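Local coordinates for cytokinin riboside 5'-monophosphate phosphoribohydrolase (Streptomyces coelicolor, PDB 5ZI9), which belongs to the SLOG clan and has a Rossmann-like fold built on a parallel beta sheet, here in an assembly of six chains, at residues B[101-106]-B[241-246]; B[170-173]-B[178-181]; B[188-193]-B[230-235]. All coordinates share one frame; numbering follows the deposited sequence.

Contact 1 of 3, residues B[101-106]-B[241-246]; sequences VEAGFA and EAVALV. With EDO (1,2-ethanediol), chain M.
Ala103 and Phe105, just past the end of helix 88-102, meet Val243 and Val246 on one side of helix 239-249, and every contact between the segments is apolar. The methyl CB of Ala103 heads toward the helix and touches CG1 of Val243 at 3.9 Å. Val243 presents this branch because CG1 stands anti to its backbone N (chi1 176°). One turn further on, CG1 of Val246 lies 3.8 Å from CE2 of Phe105 and 4.1 Å from CZ of the same ring. The valine and the ring cross at a slant, with CG1 set against the CE2 and CZ atoms.

The loop is shaped by backbone bonds. Gly104 N donates to Val101 O at 2.8 Å as part of a Schellman motif, and Gly104 takes a positive phi of 97°, one that glycine readily adopts. Gly104, between the two contact residues, completes the cap of the helix and turns the chain toward strand 106-109.

Around the contact, Phe105 and Val246 both also pack on Ile75 of strand 74-78, while Ala103 and Phe105 both touch Ser247. A molecule of 1,2-ethanediol, probably from the crystallisation liquor, lies beside Phe105 and Ala106, though its placing against Phe105 O is doubtful.

With no hydrogen bond or salt bridge between the segments, the contact implies cohesion by van der Waals packing alone: methyl groups and the CE2-CZ part of one ring join the helix end to the C-terminal helix over the sheet.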
ATOM      1  N   VAL B 101     -30.326  -2.683  22.417  1.00 33.24           N
ATOM      2  CA  VAL B 101     -29.316  -3.167  23.378  1.00 36.46           C
ATOM      3  C   VAL B 101     -29.815  -4.450  24.051  1.00 35.87           C
ATOM      4  O   VAL B 101     -29.118  -5.468  24.069  1.00 34.72           O
ATOM      5  CB  VAL B 101     -28.980  -2.074  24.434  1.00 36.66           C
ATOM      6  CG1 VAL B 101     -28.132  -2.652  25.560  1.00 36.22           C
ATOM      7  CG2 VAL B 101     -28.233  -0.936  23.765  1.00 35.35           C
ATOM      8  N   GLU B 102     -31.036  -4.363  24.580  1.00 37.23           N
ATOM      9  CA  GLU B 102     -31.705  -5.471  25.241  1.00 38.92           C
ATOM     10  C   GLU B 102     -31.833  -6.682  24.342  1.00 37.73           C
ATOM     11  O   GLU B 102     -31.810  -7.800  24.840  1.00 38.30           O
ATOM     12  CB  GLU B 102     -33.093  -5.042  25.750  1.00 40.89           C
ATOM     13  CG  GLU B 102     -33.135  -4.703  27.235  1.00 41.88           C
ATOM     14  CD  GLU B 102     -33.936  -3.456  27.551  1.00 47.21           C
ATOM     15  OE1 GLU B 102     -34.979  -3.185  26.881  1.00 45.77           O
ATOM     16  OE2 GLU B 102     -33.499  -2.718  28.477  1.00 52.73           O
ATOM     17  N   ALA B 103     -31.970  -6.461  23.032  1.00 36.80           N
ATOM     18  CA  ALA B 103     -31.971  -7.562  22.049  1.00 35.56           C
ATOM     19  C   ALA B 103     -30.593  -8.136  21.693  1.00 35.66           C
ATOM     20  O   ALA B 103     -30.517  -9.058  20.890  1.00 37.13           O
ATOM     21  CB  ALA B 103     -32.685  -7.125  20.792  1.00 34.38           C
ATOM     22  N   GLY B 104     -29.517  -7.593  22.264  1.00 35.09           N
ATOM     23  CA  GLY B 104     -28.166  -8.062  21.992  1.00 36.59           C
ATOM     24  C   GLY B 104     -27.372  -7.294  20.939  1.00 37.31           C
ATOM     25  O   GLY B 104     -26.258  -7.697  20.597  1.00 37.92           O
ATOM     26  N   PHE B 105     -27.905  -6.180  20.445  1.00 35.41           N
ATOM     27  CA  PHE B 105     -27.211  -5.399  19.420  1.00 34.62           C
ATOM     28  C   PHE B 105     -26.455  -4.201  19.956  1.00 34.08           C
ATOM     29  O   PHE B 105     -26.879  -3.563  20.926  1.00 33.27           O
ATOM     30  CB  PHE B 105     -28.204  -4.875  18.378  1.00 34.54           C
ATOM     31  CG  PHE B 105     -28.875  -5.958  17.589  1.00 34.91           C
ATOM     32  CD1 PHE B 105     -28.154  -6.711  16.675  1.00 34.47           C
ATOM     33  CD2 PHE B 105     -30.225  -6.231  17.768  1.00 34.68           C
ATOM     34  CE1 PHE B 105     -28.769  -7.715  15.943  1.00 36.62           C
ATOM     35  CE2 PHE B 105     -30.839  -7.241  17.050  1.00 37.06           C
ATOM     36  CZ  PHE B 105     -30.112  -7.986  16.128  1.00 35.34           C
ATOM     37  N   ALA B 106     -25.362  -3.848  19.283  1.00 32.43           N
ATOM     38  CA  ALA B 106     -24.777  -2.516  19.469  1.00 30.71           C
ATOM     39  C   ALA B 106     -25.575  -1.465  18.688  1.00 27.86           C
ATOM     40  O   ALA B 106     -26.256  -1.783  17.721  1.00 26.99           O
ATOM     41  CB  ALA B 106     -23.326  -2.522  19.048  1.00 30.67           C
ATOM     42  N   GLU B 241     -42.305  -3.596  18.320  1.00 40.06           N
ATOM     43  CA  GLU B 241     -42.417  -4.311  17.022  1.00 39.75           C
ATOM     44  C   GLU B 241     -41.121  -4.150  16.180  1.00 36.94           C
ATOM     45  O   GLU B 241     -40.535  -5.142  15.723  1.00 34.48           O
ATOM     46  CB  GLU B 241     -43.643  -3.836  16.227  1.00 40.66           C
ATOM     47  CG  GLU B 241     -43.964  -4.651  14.970  1.00 42.13           C
ATOM     48  CD  GLU B 241     -45.152  -4.098  14.170  1.00 42.36           C
ATOM     49  OE1 GLU B 241     -45.611  -4.769  13.252  1.00 45.11           O
ATOM     50  OE2 GLU B 241     -45.652  -2.996  14.422  1.00 40.09           O
ATOM     51  N   ALA B 242     -40.658  -2.904  16.032  1.00 32.91           N
ATOM     52  CA  ALA B 242     -39.423  -2.620  15.290  1.00 30.61           C
ATOM     53  C   ALA B 242     -38.284  -3.437  15.777  1.00 28.88           C
ATOM     54  O   ALA B 242     -37.579  -4.028  14.963  1.00 29.93           O
ATOM     55  CB  ALA B 242     -39.051  -1.149  15.348  1.00 31.14           C
ATOM     56  N   VAL B 243     -38.120  -3.515  17.094  1.00 27.31           N
ATOM     57  CA  VAL B 243     -37.012  -4.300  17.643  1.00 29.33           C
ATOM     58  C   VAL B 243     -37.172  -5.765  17.366  1.00 31.93           C
ATOM     59  O   VAL B 243     -36.201  -6.458  17.137  1.00 34.82           O
ATOM     60  CB  VAL B 243     -36.828  -4.060  19.153  1.00 29.80           C
ATOM     61  CG1 VAL B 243     -35.731  -4.946  19.743  1.00 28.82           C
ATOM     62  CG2 VAL B 243     -36.447  -2.603  19.372  1.00 31.62           C
ATOM     63  N   ALA B 244     -38.405  -6.250  17.409  1.00 35.35           N
ATOM     64  CA  ALA B 244     -38.651  -7.669  17.196  1.00 36.50           C
ATOM     65  C   ALA B 244     -38.351  -8.070  15.746  1.00 36.68           C
ATOM     66  O   ALA B 244     -37.729  -9.132  15.477  1.00 33.23           O
ATOM     67  CB  ALA B 244     -40.094  -7.979  17.543  1.00 36.55           C
ATOM     68  N   LEU B 245     -38.819  -7.217  14.826  1.00 35.14           N
ATOM     69  CA  LEU B 245     -38.586  -7.411  13.395  1.00 38.06           C
ATOM     70  C   LEU B 245     -37.120  -7.563  13.074  1.00 39.98           C
ATOM     71  O   LEU B 245     -36.749  -8.477  12.339  1.00 42.99           O
ATOM     72  CB  LEU B 245     -39.134  -6.252  12.577  1.00 37.10           C
ATOM     73  CG  LEU B 245     -40.664  -6.263  12.439  1.00 37.05           C
ATOM     74  CD1 LEU B 245     -41.220  -4.885  12.093  1.00 35.65           C
ATOM     75  CD2 LEU B 245     -41.081  -7.301  11.408  1.00 37.25           C
ATOM     76  N   VAL B 246     -36.308  -6.678  13.648  1.00 37.03           N
ATOM     77  CA  VAL B 246     -34.892  -6.663  13.389  1.00 36.74           C
ATOM     78  C   VAL B 246     -34.217  -7.911  13.959  1.00 38.26           C
ATOM     79  O   VAL B 246     -33.379  -8.491  13.274  1.00 39.47           O
ATOM     80  CB  VAL B 246     -34.268  -5.349  13.882  1.00 37.21           C
ATOM     81  CG1 VAL B 246     -32.819  -5.533  14.242  1.00 37.91           C
ATOM     82  CG2 VAL B 246     -34.427  -4.268  12.822  1.00 37.82           C
TER
HETATM   83  C1  EDO M 503     -24.716  -4.372  22.679  1.00 32.91           C
HETATM   84  O1  EDO M 503     -25.143  -3.063  23.160  1.00 30.58           O
HETATM   85  C2  EDO M 503     -24.269  -5.295  23.797  1.00 33.81           C
HETATM   86  O2  EDO M 503     -22.891  -4.936  24.088  1.00 39.97           O

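Contact 2 of 3, residues B[170-173]-B[178-181]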
ATOM      1  N   PHE B 170     -31.092  -1.861   9.385  1.00 25.58           N
ATOM      2  CA  PHE B 170     -31.323  -0.432   9.620  1.00 26.76           C
ATOM      3  C   PHE B 170     -32.658  -0.212  10.307  1.00 28.30           C
ATOM      4  O   PHE B 170     -33.647  -0.887  10.021  1.00 28.63           O
ATOM      5  CB  PHE B 170     -31.339   0.400   8.326  1.00 25.34           C
ATOM      6  CG  PHE B 170     -29.992   0.669   7.726  1.00 25.12           C
ATOM      7  CD1 PHE B 170     -28.831   0.016   8.146  1.00 25.25           C
ATOM      8  CD2 PHE B 170     -29.894   1.530   6.654  1.00 25.12           C
ATOM      9  CE1 PHE B 170     -27.610   0.274   7.560  1.00 24.23           C
ATOM     10  CE2 PHE B 170     -28.668   1.772   6.052  1.00 24.52           C
ATOM     11  CZ  PHE B 170     -27.534   1.148   6.503  1.00 23.97           C
ATOM     12  N   VAL B 171     -32.668   0.771  11.195  1.00 27.45           N
ATOM     13  CA  VAL B 171     -33.897   1.332  11.674  1.00 27.53           C
ATOM     14  C   VAL B 171     -33.858   2.824  11.355  1.00 27.02           C
ATOM     15  O   VAL B 171     -32.892   3.513  11.641  1.00 25.22           O
ATOM     16  CB  VAL B 171     -34.075   1.146  13.181  1.00 26.88           C
ATOM     17  CG1 VAL B 171     -35.457   1.610  13.570  1.00 27.56           C
ATOM     18  CG2 VAL B 171     -33.889  -0.297  13.565  1.00 26.95           C
ATOM     19  N   VAL B 172     -34.934   3.319  10.794  1.00 25.98           N
ATOM     20  CA  VAL B 172     -34.904   4.606  10.243  1.00 27.56           C
ATOM     21  C   VAL B 172     -36.004   5.377  10.890  1.00 30.00           C
ATOM     22  O   VAL B 172     -37.166   5.212  10.562  1.00 30.47           O
ATOM     23  CB  VAL B 172     -35.103   4.566   8.709  1.00 28.05           C
ATOM     24  CG1 VAL B 172     -35.014   5.957   8.118  1.00 27.27           C
ATOM     25  CG2 VAL B 172     -34.055   3.681   8.054  1.00 27.28           C
ATOM     26  N   LEU B 173     -35.615   6.263  11.788  1.00 31.87           N
ATOM     27  CA  LEU B 173     -36.537   7.252  12.307  1.00 34.66           C
ATOM     28  C   LEU B 173     -36.807   8.345  11.279  1.00 33.36           C
ATOM     29  O   LEU B 173     -36.037   8.535  10.341  1.00 34.06           O
ATOM     30  CB  LEU B 173     -35.959   7.877  13.570  1.00 38.12           C
ATOM     31  CG  LEU B 173     -35.946   6.898  14.738  1.00 39.93           C
ATOM     32  CD1 LEU B 173     -34.695   7.118  15.552  1.00 40.13           C
ATOM     33  CD2 LEU B 173     -37.195   7.067  15.589  1.00 42.49           C
ATOM     34  N   GLY B 178     -30.429  13.357   4.330  1.00 24.12           N
ATOM     35  CA  GLY B 178     -29.374  12.416   4.750  1.00 24.54           C
ATOM     36  C   GLY B 178     -29.857  11.030   5.097  1.00 24.24           C
ATOM     37  O   GLY B 178     -29.177  10.036   4.843  1.00 23.45           O
ATOM     38  N   THR B 179     -31.040  10.998   5.699  1.00 25.59           N
ATOM     39  CA  THR B 179     -31.656   9.784   6.149  1.00 25.55           C
ATOM     40  C   THR B 179     -32.190   9.021   4.945  1.00 25.33           C
ATOM     41  O   THR B 179     -32.020   7.843   4.884  1.00 26.11           O
ATOM     42  CB  THR B 179     -32.776  10.116   7.158  1.00 26.82           C
ATOM     43  OG1 THR B 179     -32.207  10.655   8.372  1.00 26.66           O
ATOM     44  CG2 THR B 179     -33.578   8.890   7.503  1.00 27.98           C
ATOM     45  N   LEU B 180     -32.819   9.703   3.998  1.00 26.31           N
ATOM     46  CA  LEU B 180     -33.298   9.070   2.766  1.00 28.38           C
ATOM     47  C   LEU B 180     -32.174   8.492   1.922  1.00 30.48           C
ATOM     48  O   LEU B 180     -32.344   7.455   1.294  1.00 32.37           O
ATOM     49  CB  LEU B 180     -34.046  10.066   1.898  1.00 27.69           C
ATOM     50  CG  LEU B 180     -35.281  10.674   2.537  1.00 28.44           C
ATOM     51  CD1 LEU B 180     -35.767  11.914   1.795  1.00 28.34           C
ATOM     52  CD2 LEU B 180     -36.368   9.624   2.563  1.00 31.84           C
ATOM     53  N   ASP B 181     -31.028   9.157   1.920  1.00 31.54           N
ATOM     54  CA  ASP B 181     -29.840   8.709   1.204  1.00 31.01           C
ATOM     55  C   ASP B 181     -29.402   7.312   1.654  1.00 31.51           C
ATOM     56  O   ASP B 181     -29.172   6.426   0.800  1.00 31.14           O
ATOM     57  CB  ASP B 181     -28.748   9.763   1.405  1.00 32.85           C
ATOM     58  CG  ASP B 181     -27.386   9.304   0.966  1.00 34.10           C
ATOM     59  OD1 ASP B 181     -27.274   8.549  -0.013  1.00 37.20           O
ATOM     60  OD2 ASP B 181     -26.404   9.712   1.612  1.00 32.13           O
TER
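At the strand-to-helix junction of a beta-alpha-beta unit (strand 167-172, helix 177-191, strand 200-203), Val172 meets Thr179. Gly178 and Thr179 are the Gly-Thr pair of the PGGxGTxxE signature known from the LOG proteins.

The contact rests on two methyl groups: CG1 of Val172 and CG2 of Thr179 lie 3.3 Å apart, shorter than usual for two methyls and perhaps partly a matter of the model at this resolution. The two side chains run alongside each other in opposite senses. On the strand, a chi1 of -178° swings CG1 of Val172 out to the helix. On the helix, a chi1 of -68° puts CG2 of Thr179 anti to the backbone N, on the strand side, and OG1 beside that N. The same CG2 passes 3.8 Å from the carbonyl O of Leu173, touching the backbone where the strand gives way to the loop.

Thr179 uses its two branches differently: the methyl packs inward, while OG1 hydrogen-bonds a citrate anion, probably from the crystallisation liquor, which also bonds Gly178 N. The Gly178 N-H and the positive end of the helix dipole probably suit an anion here.

Strand 167-172 runs between strands 74-78 and 200-203 in the parallel sheet. Val172 and Leu180 both lean on Trp208 of helix 205-220, Asp181 forms a salt bridge with Lys160 of helix 156-165, and Leu180 packs against Phe184 of the second subunit, so the helix is flanked by neighbours within the chain and beyond it.

Contact 3 of 3, residues B[188-193]-B[230-235]; sequences TLVQTQ and LMLFHV
Leu232 reaches across from the loop ahead of strand 234-236 to Val190 and Gln191 in the last turn of helix 177-191. Its CB leaves the backbone toward the helix, and CG, set beside the leucine's own backbone N (chi1 -58°), comes to 4.2 Å from CG1 of Val190. From there the chain forks. CD2 goes to the valine and makes the shortest contact, 3.6 Å from Val190 CG1, with the two side chains lying alongside and pointing opposite ways. CD1 reaches the helix backbone itself, 3.9 Å from Gln191 CA and 4.0 Å from Gln191 N, with Gln191 CB also nearby.

The leucine thus straddles two successive helix residues just before a Schellman motif closes the helix. There Gln193 has a positive phi of 68° and its N donates to Val190 O at 3.1 Å. In the same turn Thr188 O is gripped twice by Thr192: the backbone N bonds it at 2.8 Å, and OG1 donates to it from the other face of the carbonyl plane at 2.7 Å. In the Rossmann-like fold this brings the C-terminal end of helix 177-191 against the loop that leads into strand 234-236, the outermost strand of the parallel sheet on this side within the chain.

Beyond its CB, Gln191 runs away from the leucine in an extended chain: OE1 hydrogen-bonds a citrate anion, and NE2 makes a weak hydrogen bond to Asp229 OD2. The glutamine also packs on Leu177 of the second subunit, while Val190 leans on Val195 and Phe198.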
ATOM      1  N   THR B 188     -31.428  -0.596  -2.186  1.00 24.93           N
ATOM      2  CA  THR B 188     -30.973  -1.109  -3.486  1.00 25.81           C
ATOM      3  C   THR B 188     -29.959  -2.216  -3.267  1.00 25.78           C
ATOM      4  O   THR B 188     -29.913  -3.192  -4.025  1.00 27.44           O
ATOM      5  CB  THR B 188     -30.575  -0.034  -4.556  1.00 26.09           C
ATOM      6  OG1 THR B 188     -29.163   0.038  -4.765  1.00 28.30           O
ATOM      7  CG2 THR B 188     -31.132   1.274  -4.201  1.00 24.22           C
ATOM      8  N   LEU B 189     -29.224  -2.115  -2.178  1.00 26.09           N
ATOM      9  CA  LEU B 189     -28.308  -3.146  -1.804  1.00 28.00           C
ATOM     10  C   LEU B 189     -29.065  -4.434  -1.574  1.00 30.23           C
ATOM     11  O   LEU B 189     -28.594  -5.495  -1.963  1.00 32.43           O
ATOM     12  CB  LEU B 189     -27.504  -2.742  -0.565  1.00 29.38           C
ATOM     13  CG  LEU B 189     -26.296  -1.823  -0.813  1.00 29.30           C
ATOM     14  CD1 LEU B 189     -25.763  -1.262   0.503  1.00 29.42           C
ATOM     15  CD2 LEU B 189     -25.183  -2.564  -1.532  1.00 30.84           C
ATOM     16  N   VAL B 190     -30.245  -4.346  -0.959  1.00 31.60           N
ATOM     17  CA  VAL B 190     -31.044  -5.545  -0.688  1.00 30.15           C
ATOM     18  C   VAL B 190     -31.776  -6.001  -1.952  1.00 29.76           C
ATOM     19  O   VAL B 190     -31.779  -7.206  -2.263  1.00 28.91           O
ATOM     20  CB  VAL B 190     -31.955  -5.325   0.540  1.00 29.81           C
ATOM     21  CG1 VAL B 190     -33.152  -6.260   0.562  1.00 30.29           C
ATOM     22  CG2 VAL B 190     -31.130  -5.527   1.801  1.00 28.99           C
ATOM     23  N   GLN B 191     -32.373  -5.055  -2.676  1.00 27.85           N
ATOM     24  CA  GLN B 191     -33.004  -5.356  -3.960  1.00 27.93           C
ATOM     25  C   GLN B 191     -32.074  -6.037  -4.953  1.00 28.75           C
ATOM     26  O   GLN B 191     -32.476  -6.916  -5.668  1.00 29.50           O
ATOM     27  CB  GLN B 191     -33.537  -4.087  -4.622  1.00 26.98           C
ATOM     28  CG  GLN B 191     -34.324  -4.348  -5.910  1.00 26.63           C
ATOM     29  CD  GLN B 191     -34.685  -3.069  -6.663  1.00 26.80           C
ATOM     30  OE1 GLN B 191     -33.811  -2.235  -6.950  1.00 27.76           O
ATOM     31  NE2 GLN B 191     -35.963  -2.905  -6.980  1.00 22.82           N
ATOM     32  N   THR B 192     -30.830  -5.620  -5.025  1.00 30.57           N
ATOM     33  CA  THR B 192     -29.914  -6.216  -5.991  1.00 31.66           C
ATOM     34  C   THR B 192     -29.225  -7.462  -5.472  1.00 33.65           C
ATOM     35  O   THR B 192     -28.443  -8.087  -6.190  1.00 35.22           O
ATOM     36  CB  THR B 192     -28.827  -5.217  -6.359  1.00 30.95           C
ATOM     37  OG1 THR B 192     -28.148  -4.827  -5.163  1.00 28.71           O
ATOM     38  CG2 THR B 192     -29.449  -4.008  -7.082  1.00 30.40           C
ATOM     39  N   GLN B 193     -29.488  -7.786  -4.207  1.00 37.19           N
ATOM     40  CA  GLN B 193     -28.979  -8.971  -3.515  1.00 36.72           C
ATOM     41  C   GLN B 193     -27.495  -8.916  -3.287  1.00 36.42           C
ATOM     42  O   GLN B 193     -26.885  -9.938  -3.139  1.00 38.90           O
ATOM     43  CB  GLN B 193     -29.395 -10.247  -4.215  1.00 38.32           C
ATOM     44  CG  GLN B 193     -30.857 -10.220  -4.630  1.00 41.37           C
ATOM     45  CD  GLN B 193     -31.416 -11.598  -4.906  1.00 45.73           C
ATOM     46  OE1 GLN B 193     -30.933 -12.332  -5.777  1.00 47.63           O
ATOM     47  NE2 GLN B 193     -32.451 -11.953  -4.160  1.00 50.70           N
ATOM     48  N   LEU B 230     -41.445  -3.489  -2.224  1.00 42.58           N
ATOM     49  CA  LEU B 230     -41.973  -2.754  -1.056  1.00 40.49           C
ATOM     50  C   LEU B 230     -42.079  -3.586   0.236  1.00 39.43           C
ATOM     51  O   LEU B 230     -42.340  -3.030   1.292  1.00 40.12           O
ATOM     52  CB  LEU B 230     -43.334  -2.147  -1.408  1.00 41.35           C
ATOM     53  CG  LEU B 230     -43.336  -1.239  -2.647  1.00 41.80           C
ATOM     54  CD1 LEU B 230     -44.516  -0.283  -2.651  1.00 41.76           C
ATOM     55  CD2 LEU B 230     -42.061  -0.413  -2.718  1.00 44.53           C
ATOM     56  N   MET B 231     -41.812  -4.888   0.144  1.00 37.28           N
ATOM     57  CA  MET B 231     -41.706  -5.781   1.282  1.00 38.42           C
ATOM     58  C   MET B 231     -40.308  -5.785   1.899  1.00 37.61           C
ATOM     59  O   MET B 231     -40.064  -6.471   2.901  1.00 36.10           O
ATOM     60  CB  MET B 231     -41.959  -7.197   0.828  1.00 42.23           C
ATOM     61  CG  MET B 231     -43.164  -7.386  -0.051  1.00 46.78           C
ATOM     62  SD  MET B 231     -44.471  -8.093   0.910  1.00 58.54           S
ATOM     63  CE  MET B 231     -45.194  -6.564   1.528  1.00 52.61           C
ATOM     64  N   LEU B 232     -39.378  -5.053   1.287  1.00 38.25           N
ATOM     65  CA  LEU B 232     -37.988  -5.010   1.762  1.00 37.92           C
ATOM     66  C   LEU B 232     -37.812  -4.120   2.979  1.00 35.24           C
ATOM     67  O   LEU B 232     -36.728  -4.079   3.561  1.00 33.53           O
ATOM     68  CB  LEU B 232     -37.039  -4.585   0.633  1.00 37.72           C
ATOM     69  CG  LEU B 232     -37.092  -5.494  -0.607  1.00 36.83           C
ATOM     70  CD1 LEU B 232     -36.217  -4.923  -1.709  1.00 35.83           C
ATOM     71  CD2 LEU B 232     -36.644  -6.905  -0.240  1.00 36.57           C
ATOM     72  N   PHE B 233     -38.870  -3.408   3.341  1.00 32.59           N
ATOM     73  CA  PHE B 233     -38.909  -2.675   4.573  1.00 33.67           C
ATOM     74  C   PHE B 233     -40.255  -2.885   5.243  1.00 33.92           C
ATOM     75  O   PHE B 233     -41.158  -3.366   4.600  1.00 36.32           O
ATOM     76  CB  PHE B 233     -38.653  -1.203   4.316  1.00 31.69           C
ATOM     77  CG  PHE B 233     -39.643  -0.538   3.371  1.00 32.07           C
ATOM     78  CD1 PHE B 233     -39.467  -0.582   1.996  1.00 31.18           C
ATOM     79  CD2 PHE B 233     -40.710   0.197   3.864  1.00 32.44           C
ATOM     80  CE1 PHE B 233     -40.345   0.066   1.142  1.00 32.14           C
ATOM     81  CE2 PHE B 233     -41.598   0.858   3.004  1.00 32.50           C
ATOM     82  CZ  PHE B 233     -41.417   0.793   1.645  1.00 32.35           C
ATOM     83  N   HIS B 234     -40.364  -2.568   6.534  1.00 33.94           N
ATOM     84  CA  HIS B 234     -41.655  -2.564   7.248  1.00 36.74           C
ATOM     85  C   HIS B 234     -41.830  -1.168   7.825  1.00 33.01           C
ATOM     86  O   HIS B 234     -40.874  -0.533   8.186  1.00 35.51           O
ATOM     87  CB  HIS B 234     -41.747  -3.657   8.346  1.00 41.35           C
ATOM     88  CG  HIS B 234     -40.973  -4.924   8.039  1.00 53.12           C
ATOM     89  ND1 HIS B 234     -41.580  -6.147   7.805  1.00 60.81           N
ATOM     90  CD2 HIS B 234     -39.635  -5.159   7.945  1.00 60.82           C
ATOM     91  CE1 HIS B 234     -40.655  -7.071   7.581  1.00 58.81           C
ATOM     92  NE2 HIS B 234     -39.466  -6.498   7.657  1.00 60.14           N
ATOM     93  N   VAL B 235     -43.051  -0.680   7.865  1.00 30.26           N
ATOM     94  CA  VAL B 235     -43.367   0.557   8.513  1.00 28.51           C
ATOM     95  C   VAL B 235     -44.125   0.246   9.806  1.00 31.34           C
ATOM     96  O   VAL B 235     -45.061  -0.528   9.813  1.00 33.22           O
ATOM     97  CB  VAL B 235     -44.240   1.416   7.618  1.00 27.44           C
ATOM     98  CG1 VAL B 235     -44.577   2.750   8.293  1.00 26.66           C
ATOM     99  CG2 VAL B 235     -43.551   1.613   6.274  1.00 27.76           C
TER

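In the fold
Contacts 2 and 3 share helix 177-191: contact 2 ties its beginning to strand 167-172, and contact 3 ties its end to the loop before strand 234-236. Their centres lie about 13 Å apart and they do not touch, and both border the second subunit. Along the chain, contact 2 is complete before contact 3 opens, and both fall within the span between the two segments of contact 1. Contact 1 lies about 17 Å from contact 2 and about 19 Å from contact 3, centre to centre, yet touches each, through Val246 on Val171 and Leu245 on His234. All three lie against the same parallel sheet, contact 1 between the turn after helix 88-102 and helix 239-249.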